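Local coordinates for oxidoreductase (Listeria innocua, PDB 3E18), which binds NAD through a Rossmann-fold domain and is probably a dehydrogenase of the GFO/IDH/MocA family, with its substrate not established, at residues 124-129 / 185-190; 149-154 / 179-184. All blocks are in the same frame, centred on the assembly; numbering follows the deposited sequence.

Contact 1 (124-129 with 185-190) and contact 2 (149-154 with 179-184) both use helix 173-188, and their centres lie about 9 Å apart. Along the chain the order is 124-129, 149-154, 179-184, 185-190, so contact 2 falls between the two halves of contact 1. Contact 1 joins the end of the helix to the segment that follows Rossmann strand 119-122. Contact 2 packs the preceding turns on strand 146-154 of the large mixed sheet. The two are joined by a salt bridge, R126 NH2 to D183 OD1 at 2.8 Å. Both reach NAD, so the helix links the cofactor end of the Rossmann domain to the C-terminal sheet.

Contact 1 of 2, residues 124-129 / 185-190; sequences NRRWDE and LLFLVD. With NAD (nicotinamide-adenine-dinucleotide), chain E.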
loop_
_atom_site.group_PDB
_atom_site.type_symbol
_atom_site.label_atom_id
_atom_site.label_comp_id
_atom_site.label_asym_id
_atom_site.label_seq_id
_atom_site.Cartn_x
_atom_site.Cartn_y
_atom_site.Cartn_z
ATOM N N ASN A 124 16.964 18.939 4.937
ATOM C CA ASN A 124 16.109 19.992 5.461
ATOM C C ASN A 124 14.691 19.517 5.799
ATOM O O ASN A 124 14.005 20.141 6.603
ATOM C CB ASN A 124 16.025 21.165 4.458
ATOM C CG ASN A 124 15.557 20.727 3.085
ATOM O OD1 ASN A 124 15.998 19.710 2.577
ATOM N ND2 ASN A 124 14.670 21.515 2.467
ATOM N N ARG A 125 14.251 18.405 5.210
ATOM C CA ARG A 125 12.862 17.961 5.436
ATOM C C ARG A 125 12.642 17.225 6.755
ATOM O O ARG A 125 11.510 16.865 7.098
ATOM C CB ARG A 125 12.303 17.231 4.211
ATOM C CG ARG A 125 12.145 18.204 3.029
ATOM C CD ARG A 125 11.150 17.722 2.004
ATOM N NE ARG A 125 10.907 18.725 0.970
ATOM C CZ ARG A 125 9.892 19.593 0.952
ATOM N NH1 ARG A 125 8.977 19.613 1.919
ATOM N NH2 ARG A 125 9.784 20.436 -0.061
ATOM N N ARG A 126 13.717 17.033 7.519
ATOM C CA ARG A 126 13.594 16.587 8.905
ATOM C C ARG A 126 12.902 17.647 9.761
ATOM O O ARG A 126 12.347 17.332 10.802
ATOM C CB ARG A 126 14.955 16.287 9.502
ATOM C CG ARG A 126 15.624 15.084 8.937
ATOM C CD ARG A 126 16.857 14.778 9.743
ATOM N NE ARG A 126 17.668 13.764 9.094
ATOM C CZ ARG A 126 18.647 13.107 9.708
ATOM N NH1 ARG A 126 18.942 13.404 10.955
ATOM N NH2 ARG A 126 19.366 12.197 9.061
ATOM N N TRP A 127 12.911 18.893 9.291
ATOM C CA TRP A 127 12.251 20.005 9.972
ATOM C C TRP A 127 10.812 20.251 9.471
ATOM O O TRP A 127 10.139 21.162 9.947
ATOM C CB TRP A 127 13.102 21.283 9.834
ATOM C CG TRP A 127 14.317 21.344 10.757
ATOM C CD1 TRP A 127 14.406 22.013 11.948
ATOM C CD2 TRP A 127 15.596 20.716 10.558
ATOM N NE1 TRP A 127 15.657 21.850 12.500
ATOM C CE2 TRP A 127 16.412 21.065 11.668
ATOM C CE3 TRP A 127 16.140 19.905 9.545
ATOM C CZ2 TRP A 127 17.737 20.617 11.805
ATOM C CZ3 TRP A 127 17.475 19.457 9.679
ATOM C CH2 TRP A 127 18.254 19.821 10.804
ATOM N N ASP A 128 10.351 19.445 8.517
ATOM C CA ASP A 128 8.993 19.577 7.969
ATOM C C ASP A 128 7.943 19.403 9.070
ATOM O O ASP A 128 8.026 18.475 9.874
ATOM C CB ASP A 128 8.753 18.566 6.843
ATOM C CG ASP A 128 9.159 19.087 5.468
ATOM O OD1 ASP A 128 9.741 20.192 5.365
ATOM O OD2 ASP A 128 8.887 18.375 4.470
ATOM N N GLU A 129 6.988 20.324 9.124
ATOM C CA GLU A 129 5.973 20.358 10.187
ATOM C C GLU A 129 5.094 19.093 10.244
ATOM O O GLU A 129 4.868 18.522 11.318
ATOM C CB GLU A 129 5.094 21.607 10.014
ATOM C CG GLU A 129 4.448 22.070 11.305
ATOM C CD GLU A 129 3.744 23.424 11.195
ATOM O OE1 GLU A 129 4.020 24.200 10.244
ATOM O OE2 GLU A 129 2.898 23.702 12.076
ATOM N N LEU A 185 12.134 8.628 7.660
ATOM C CA LEU A 185 11.774 7.334 8.260
ATOM C C LEU A 185 12.880 6.742 9.118
ATOM O O LEU A 185 12.633 6.210 10.221
ATOM C CB LEU A 185 11.414 6.341 7.144
ATOM C CG LEU A 185 11.085 4.897 7.543
ATOM C CD1 LEU A 185 9.762 4.803 8.304
ATOM C CD2 LEU A 185 11.066 4.028 6.299
ATOM N N LEU A 186 14.099 6.797 8.598
ATOM C CA LEU A 186 15.252 6.204 9.291
ATOM C C LEU A 186 15.710 7.068 10.477
ATOM O O LEU A 186 16.249 6.570 11.482
ATOM C CB LEU A 186 16.382 5.945 8.287
ATOM C CG LEU A 186 16.600 4.487 7.850
ATOM C CD1 LEU A 186 15.303 3.785 7.476
ATOM C CD2 LEU A 186 17.628 4.366 6.727
ATOM N N PHE A 187 15.493 8.371 10.348
ATOM C CA PHE A 187 15.661 9.301 11.466
ATOM C C PHE A 187 14.649 9.005 12.593
ATOM O O PHE A 187 15.009 9.047 13.773
ATOM C CB PHE A 187 15.541 10.753 10.957
ATOM C CG PHE A 187 15.666 11.810 12.033
ATOM C CD1 PHE A 187 16.724 11.783 12.948
ATOM C CD2 PHE A 187 14.741 12.855 12.098
ATOM C CE1 PHE A 187 16.845 12.772 13.931
ATOM C CE2 PHE A 187 14.846 13.851 13.083
ATOM C CZ PHE A 187 15.906 13.806 13.995
ATOM N N LEU A 188 13.401 8.695 12.233
ATOM C CA LEU A 188 12.358 8.411 13.230
ATOM C C LEU A 188 12.539 7.068 13.949
ATOM O O LEU A 188 12.484 7.000 15.178
ATOM C CB LEU A 188 10.969 8.464 12.590
ATOM C CG LEU A 188 9.774 8.413 13.543
ATOM C CD1 LEU A 188 9.801 9.566 14.555
ATOM C CD2 LEU A 188 8.469 8.412 12.765
ATOM N N VAL A 189 12.750 6.008 13.170
ATOM C CA VAL A 189 12.746 4.642 13.693
ATOM C C VAL A 189 14.145 4.288 14.176
ATOM O O VAL A 189 15.112 4.456 13.441
ATOM C CB VAL A 189 12.250 3.649 12.608
ATOM C CG1 VAL A 189 12.201 2.216 13.152
ATOM C CG2 VAL A 189 10.867 4.070 12.094
ATOM N N ASP A 190 14.258 3.823 15.414
ATOM C CA ASP A 190 15.552 3.431 15.973
ATOM C C ASP A 190 15.692 1.924 15.867
ATOM O O ASP A 190 15.640 1.192 16.871
ATOM C CB ASP A 190 15.700 3.922 17.425
ATOM C CG ASP A 190 17.049 3.556 18.050
ATOM O OD1 ASP A 190 18.083 3.549 17.339
ATOM O OD2 ASP A 190 17.062 3.259 19.264
HETATM P PA NAD E . 19.693 23.360 -10.970
HETATM O O1A NAD E . 18.558 24.303 -10.852
HETATM O O2A NAD E . 19.821 22.733 -12.297
HETATM O O5B NAD E . 21.060 24.093 -10.558
HETATM C C5B NAD E . 22.314 23.449 -10.513
HETATM C C4B NAD E . 23.375 24.512 -10.777
HETATM O O4B NAD E . 24.677 23.977 -10.623
HETATM C C3B NAD E . 23.275 25.045 -12.203
HETATM O O3B NAD E . 23.192 26.450 -12.162
HETATM C C2B NAD E . 24.566 24.594 -12.854
HETATM O O2B NAD E . 25.046 25.510 -13.811
HETATM C C1B NAD E . 25.500 24.459 -11.664
HETATM N N9A NAD E . 26.612 23.523 -11.893
HETATM C C8A NAD E . 26.590 22.347 -12.603
HETATM N N7A NAD E . 27.823 21.790 -12.551
HETATM C C5A NAD E . 28.627 22.601 -11.822
HETATM C C6A NAD E . 29.969 22.521 -11.468
HETATM N N6A NAD E . 30.645 21.401 -11.718
HETATM N N1A NAD E . 30.531 23.528 -10.698
HETATM C C2A NAD E . 29.773 24.607 -10.287
HETATM N N3A NAD E . 28.443 24.680 -10.646
HETATM C C4A NAD E . 27.879 23.695 -11.402
HETATM O O3 NAD E . 19.537 22.210 -9.838
HETATM P PN NAD E . 18.741 22.380 -8.468
HETATM O O1N NAD E . 17.320 21.986 -8.663
HETATM O O2N NAD E . 19.078 23.668 -7.820
HETATM O O5D NAD E . 19.400 21.179 -7.574
HETATM C C5D NAD E . 20.774 21.124 -7.258
HETATM C C4D NAD E . 20.992 20.181 -6.053
HETATM O O4D NAD E . 20.116 20.539 -4.998
HETATM C C3D NAD E . 20.683 18.727 -6.364
HETATM O O3D NAD E . 21.549 17.893 -5.609
HETATM C C2D NAD E . 19.272 18.510 -5.857
HETATM O O2D NAD E . 19.106 17.178 -5.431
HETATM C C1D NAD E . 19.223 19.474 -4.679
HETATM N N1N NAD E . 17.872 19.980 -4.314
HETATM C C2N NAD E . 17.476 19.789 -3.021
HETATM C C3N NAD E . 16.239 20.225 -2.561
HETATM C C7N NAD E . 15.968 20.191 -1.087
HETATM O O7N NAD E . 14.664 20.430 -0.629
HETATM N N7N NAD E . 16.962 19.951 -0.227
HETATM C C4N NAD E . 15.386 20.909 -3.438
HETATM C C5N NAD E . 15.796 21.120 -4.758
HETATM C C6N NAD E . 17.048 20.658 -5.182
#
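R126 lays its guanidinium flat on the ring of F187. The stack joins the segment after strand 119-122, the last strand of the Rossmann sheet, to the end of helix 173-188 in the GFO/IDH/MocA C-terminal domain. The two planes are 21° apart and their centres 4.4 Å apart. The cation-pi contact is off-centre, with the guanidinium carbon R126 CZ displaced from the middle of the ring. R126 NH1 lies above the rim, 3.4 Å from F187 CD1. The aliphatic part of the arginine is placed more squarely: R126 CD lies over the ring face, 4.0 Å from the centroid of F187, in a CH-pi contact. R126 is extended from CG to NE, which lets both its methylene and its charged end lie along one face.

Salt bridges from R126 NH2 to D183 and from R126 NH1 to E327 help fix the rotation of the guanidinium. These carboxylates probably also balance its charge in this buried place. F131 and K135 of helix 129-140 pack against F187 as well.

The start of the segment reaches the cofactor. N124 matches its amide to the nicotinamide carboxamide with two hydrogen bonds. NAD N7N donates to N124 OD1 at 3.0 Å, and N124 ND2 donates to NAD O7N at 3.3 Å. This pairing can set the rotation of the carboxamide. Next to it, R125 NH1 forms a salt bridge with D128 OD2, 2.8 Å long. Its hydrogen bond uses the syn lone pair of D128 OD2, which lies in the guanidinium plane.

Contact 2 of 2, residues 149-154 / 179-184; sequences LESRVH and VHLLDQ. With NAD (nicotinamide-adenine-dinucleotide), chain E.
This is a buried helix-on-sheet contact within the GFO/IDH/MocA C-terminal domain, an alpha/beta domain built on a large mixed sheet. Strand 146-154 lies inside that sheet, between strands 239-243 and 223-229, and helix 173-188 packs on one face. The segment axes run nearly antiparallel, at 162°, and approach to 9.6 Å.

L181 is the main apolar link. With CG beside the backbone N (chi1 -57°), its two methyls are directed to the strand. L181 CD2 lies 3.9 Å from V153 CG2. It is also close to S151 OG. CD1 touches the same valine methyl, while I226 and V228 of the neighbouring strand 223-229 extend the apolar bed.

Beside this packing the link is polar and runs through one water. S151 OG donates to the water at 2.8 Å. The water in turn donates to the backbone O of L181 and to Q184 OE1. One molecule thus ties the strand to a helix carbonyl and a buried amide. S151 OG is also hydrogen-bonded to R238 NH1, and Q184 NE2 bonds to R125 O, which helps hold the amide in place.

On the other face of the strand, R152 forms a salt bridge with E150, NH1 and NH2 both donating to E150 OE1. R152 NH1 meets that oxygen from above the carboxylate plane, whereas R152 NH2 is met by the anti lone pair of E150 OE1. The second subunit lies there, with its L236 packed on both residues. R152 NH1 of that subunit comes close to this R152 NH1, and E150 probably offsets the like charges.

The helix also reaches the cofactor. H180 turns its ring edge to the nicotinamide carboxamide, with H180 NE2 3.5 Å from NAD O7N.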
loop_
_atom_site.group_PDB
_atom_site.type_symbol
_atom_site.label_atom_id
_atom_site.label_comp_id
_atom_site.label_asym_id
_atom_site.label_seq_id
_atom_site.Cartn_x
_atom_site.Cartn_y
_atom_site.Cartn_z
ATOM N N LEU A 149 3.792 2.754 9.174
ATOM C CA LEU A 149 3.731 4.149 8.670
ATOM C C LEU A 149 3.655 4.198 7.171
ATOM O O LEU A 149 4.396 3.516 6.486
ATOM C CB LEU A 149 4.975 4.947 9.109
ATOM C CG LEU A 149 5.259 5.136 10.603
ATOM C CD1 LEU A 149 6.026 3.947 11.215
ATOM C CD2 LEU A 149 6.041 6.420 10.787
ATOM N N GLU A 150 2.798 5.053 6.620
ATOM C CA GLU A 150 2.761 5.152 5.184
ATOM C C GLU A 150 2.972 6.613 4.857
ATOM O O GLU A 150 2.247 7.456 5.350
ATOM C CB GLU A 150 1.439 4.624 4.598
ATOM C CG GLU A 150 1.216 3.146 4.867
ATOM C CD GLU A 150 -0.095 2.587 4.365
ATOM O OE1 GLU A 150 -0.833 3.257 3.595
ATOM O OE2 GLU A 150 -0.382 1.438 4.757
ATOM N N SER A 151 4.008 6.891 4.069
ATOM C CA SER A 151 4.441 8.247 3.764
ATOM C C SER A 151 4.427 8.400 2.255
ATOM O O SER A 151 5.125 7.668 1.547
ATOM C CB SER A 151 5.840 8.451 4.356
ATOM O OG SER A 151 6.395 9.711 4.017
ATOM N N ARG A 152 3.629 9.338 1.738
ATOM C CA ARG A 152 3.391 9.420 0.302
ATOM C C ARG A 152 3.520 10.853 -0.174
ATOM O O ARG A 152 2.974 11.753 0.430
ATOM C CB ARG A 152 1.960 8.956 -0.050
ATOM C CG ARG A 152 1.683 7.462 0.101
ATOM C CD ARG A 152 0.230 7.125 -0.267
ATOM N NE ARG A 152 -0.034 5.676 -0.204
ATOM C CZ ARG A 152 -0.469 5.018 0.870
ATOM N NH1 ARG A 152 -0.666 3.706 0.812
ATOM N NH2 ARG A 152 -0.694 5.655 2.010
ATOM N N VAL A 153 4.245 11.059 -1.261
ATOM C CA VAL A 153 4.196 12.349 -1.943
ATOM C C VAL A 153 3.680 12.113 -3.352
ATOM O O VAL A 153 4.378 11.550 -4.194
ATOM C CB VAL A 153 5.573 13.078 -1.933
ATOM C CG1 VAL A 153 5.493 14.373 -2.740
ATOM C CG2 VAL A 153 6.005 13.391 -0.498
ATOM N N HIS A 154 2.457 12.560 -3.611
ATOM C CA HIS A 154 1.802 12.353 -4.893
ATOM C C HIS A 154 1.583 13.688 -5.586
ATOM O O HIS A 154 1.357 14.705 -4.933
ATOM C CB HIS A 154 0.429 11.708 -4.677
ATOM C CG HIS A 154 0.473 10.234 -4.388
ATOM N ND1 HIS A 154 -0.671 9.490 -4.196
ATOM C CD2 HIS A 154 1.507 9.365 -4.291
ATOM C CE1 HIS A 154 -0.343 8.231 -3.968
ATOM N NE2 HIS A 154 0.971 8.125 -4.024
ATOM N N VAL A 179 14.867 10.147 -1.161
ATOM C CA VAL A 179 15.874 10.408 -0.141
ATOM C C VAL A 179 15.299 11.208 1.042
ATOM O O VAL A 179 15.584 10.878 2.171
ATOM C CB VAL A 179 17.176 11.045 -0.737
ATOM C CG1 VAL A 179 16.862 12.299 -1.462
ATOM C CG2 VAL A 179 18.223 11.312 0.330
ATOM N N HIS A 180 14.470 12.222 0.788
ATOM C CA HIS A 180 13.797 12.946 1.887
ATOM C C HIS A 180 12.918 12.035 2.735
ATOM O O HIS A 180 12.971 12.084 3.967
ATOM C CB HIS A 180 12.867 14.014 1.337
ATOM C CG HIS A 180 13.562 15.232 0.845
ATOM N ND1 HIS A 180 14.554 15.867 1.563
ATOM C CD2 HIS A 180 13.364 15.973 -0.272
ATOM C CE1 HIS A 180 14.946 16.938 0.898
ATOM N NE2 HIS A 180 14.240 17.026 -0.217
ATOM N N LEU A 181 12.104 11.211 2.075
ATOM C CA LEU A 181 11.113 10.407 2.797
ATOM C C LEU A 181 11.776 9.272 3.542
ATOM O O LEU A 181 11.363 8.919 4.648
ATOM C CB LEU A 181 10.061 9.859 1.847
ATOM C CG LEU A 181 9.302 10.907 1.032
ATOM C CD1 LEU A 181 8.233 10.204 0.253
ATOM C CD2 LEU A 181 8.678 11.918 1.970
ATOM N N LEU A 182 12.818 8.709 2.945
ATOM C CA LEU A 182 13.518 7.581 3.568
ATOM C C LEU A 182 14.375 8.049 4.736
ATOM O O LEU A 182 14.589 7.310 5.728
ATOM C CB LEU A 182 14.398 6.877 2.539
ATOM C CG LEU A 182 13.679 6.173 1.380
ATOM C CD1 LEU A 182 14.676 5.834 0.314
ATOM C CD2 LEU A 182 12.876 4.944 1.807
ATOM N N ASP A 183 14.903 9.261 4.590
ATOM C CA ASP A 183 15.697 9.893 5.648
ATOM C C ASP A 183 14.838 10.232 6.872
ATOM O O ASP A 183 15.232 9.925 8.008
ATOM C CB ASP A 183 16.434 11.126 5.129
ATOM C CG ASP A 183 17.193 11.832 6.219
ATOM O OD1 ASP A 183 18.209 11.280 6.711
ATOM O OD2 ASP A 183 16.728 12.915 6.610
ATOM N N GLN A 184 13.668 10.831 6.632
ATOM C CA GLN A 184 12.628 10.993 7.675
ATOM C C GLN A 184 12.374 9.690 8.415
ATOM O O GLN A 184 12.433 9.636 9.643
ATOM C CB GLN A 184 11.320 11.468 7.055
ATOM C CG GLN A 184 11.274 12.988 6.805
ATOM C CD GLN A 184 10.000 13.443 6.102
ATOM O OE1 GLN A 184 9.170 12.638 5.677
ATOM N NE2 GLN A 184 9.839 14.748 5.992
HETATM P PA NAD E . 19.693 23.360 -10.970
HETATM O O1A NAD E . 18.558 24.303 -10.852
HETATM O O2A NAD E . 19.821 22.733 -12.297
HETATM O O5B NAD E . 21.060 24.093 -10.558
HETATM C C5B NAD E . 22.314 23.449 -10.513
HETATM C C4B NAD E . 23.375 24.512 -10.777
HETATM O O4B NAD E . 24.677 23.977 -10.623
HETATM C C3B NAD E . 23.275 25.045 -12.203
HETATM O O3B NAD E . 23.192 26.450 -12.162
HETATM C C2B NAD E . 24.566 24.594 -12.854
HETATM O O2B NAD E . 25.046 25.510 -13.811
HETATM C C1B NAD E . 25.500 24.459 -11.664
HETATM N N9A NAD E . 26.612 23.523 -11.893
HETATM C C8A NAD E . 26.590 22.347 -12.603
HETATM N N7A NAD E . 27.823 21.790 -12.551
HETATM C C5A NAD E . 28.627 22.601 -11.822
HETATM C C6A NAD E . 29.969 22.521 -11.468
HETATM N N6A NAD E . 30.645 21.401 -11.718
HETATM N N1A NAD E . 30.531 23.528 -10.698
HETATM C C2A NAD E . 29.773 24.607 -10.287
HETATM N N3A NAD E . 28.443 24.680 -10.646
HETATM C C4A NAD E . 27.879 23.695 -11.402
HETATM O O3 NAD E . 19.537 22.210 -9.838
HETATM P PN NAD E . 18.741 22.380 -8.468
HETATM O O1N NAD E . 17.320 21.986 -8.663
HETATM O O2N NAD E . 19.078 23.668 -7.820
HETATM O O5D NAD E . 19.400 21.179 -7.574
HETATM C C5D NAD E . 20.774 21.124 -7.258
HETATM C C4D NAD E . 20.992 20.181 -6.053
HETATM O O4D NAD E . 20.116 20.539 -4.998
HETATM C C3D NAD E . 20.683 18.727 -6.364
HETATM O O3D NAD E . 21.549 17.893 -5.609
HETATM C C2D NAD E . 19.272 18.510 -5.857
HETATM O O2D NAD E . 19.106 17.178 -5.431
HETATM C C1D NAD E . 19.223 19.474 -4.679
HETATM N N1N NAD E . 17.872 19.980 -4.314
HETATM C C2N NAD E . 17.476 19.789 -3.021
HETATM C C3N NAD E . 16.239 20.225 -2.561
HETATM C C7N NAD E . 15.968 20.191 -1.087
HETATM O O7N NAD E . 14.664 20.430 -0.629
HETATM N N7N NAD E . 16.962 19.951 -0.227
HETATM C C4N NAD E . 15.386 20.909 -3.438
HETATM C C5N NAD E . 15.796 21.120 -4.758
HETATM C C6N NAD E . 17.048 20.658 -5.182
HETATM O O HOH W 1 8.842 9.705 5.409
#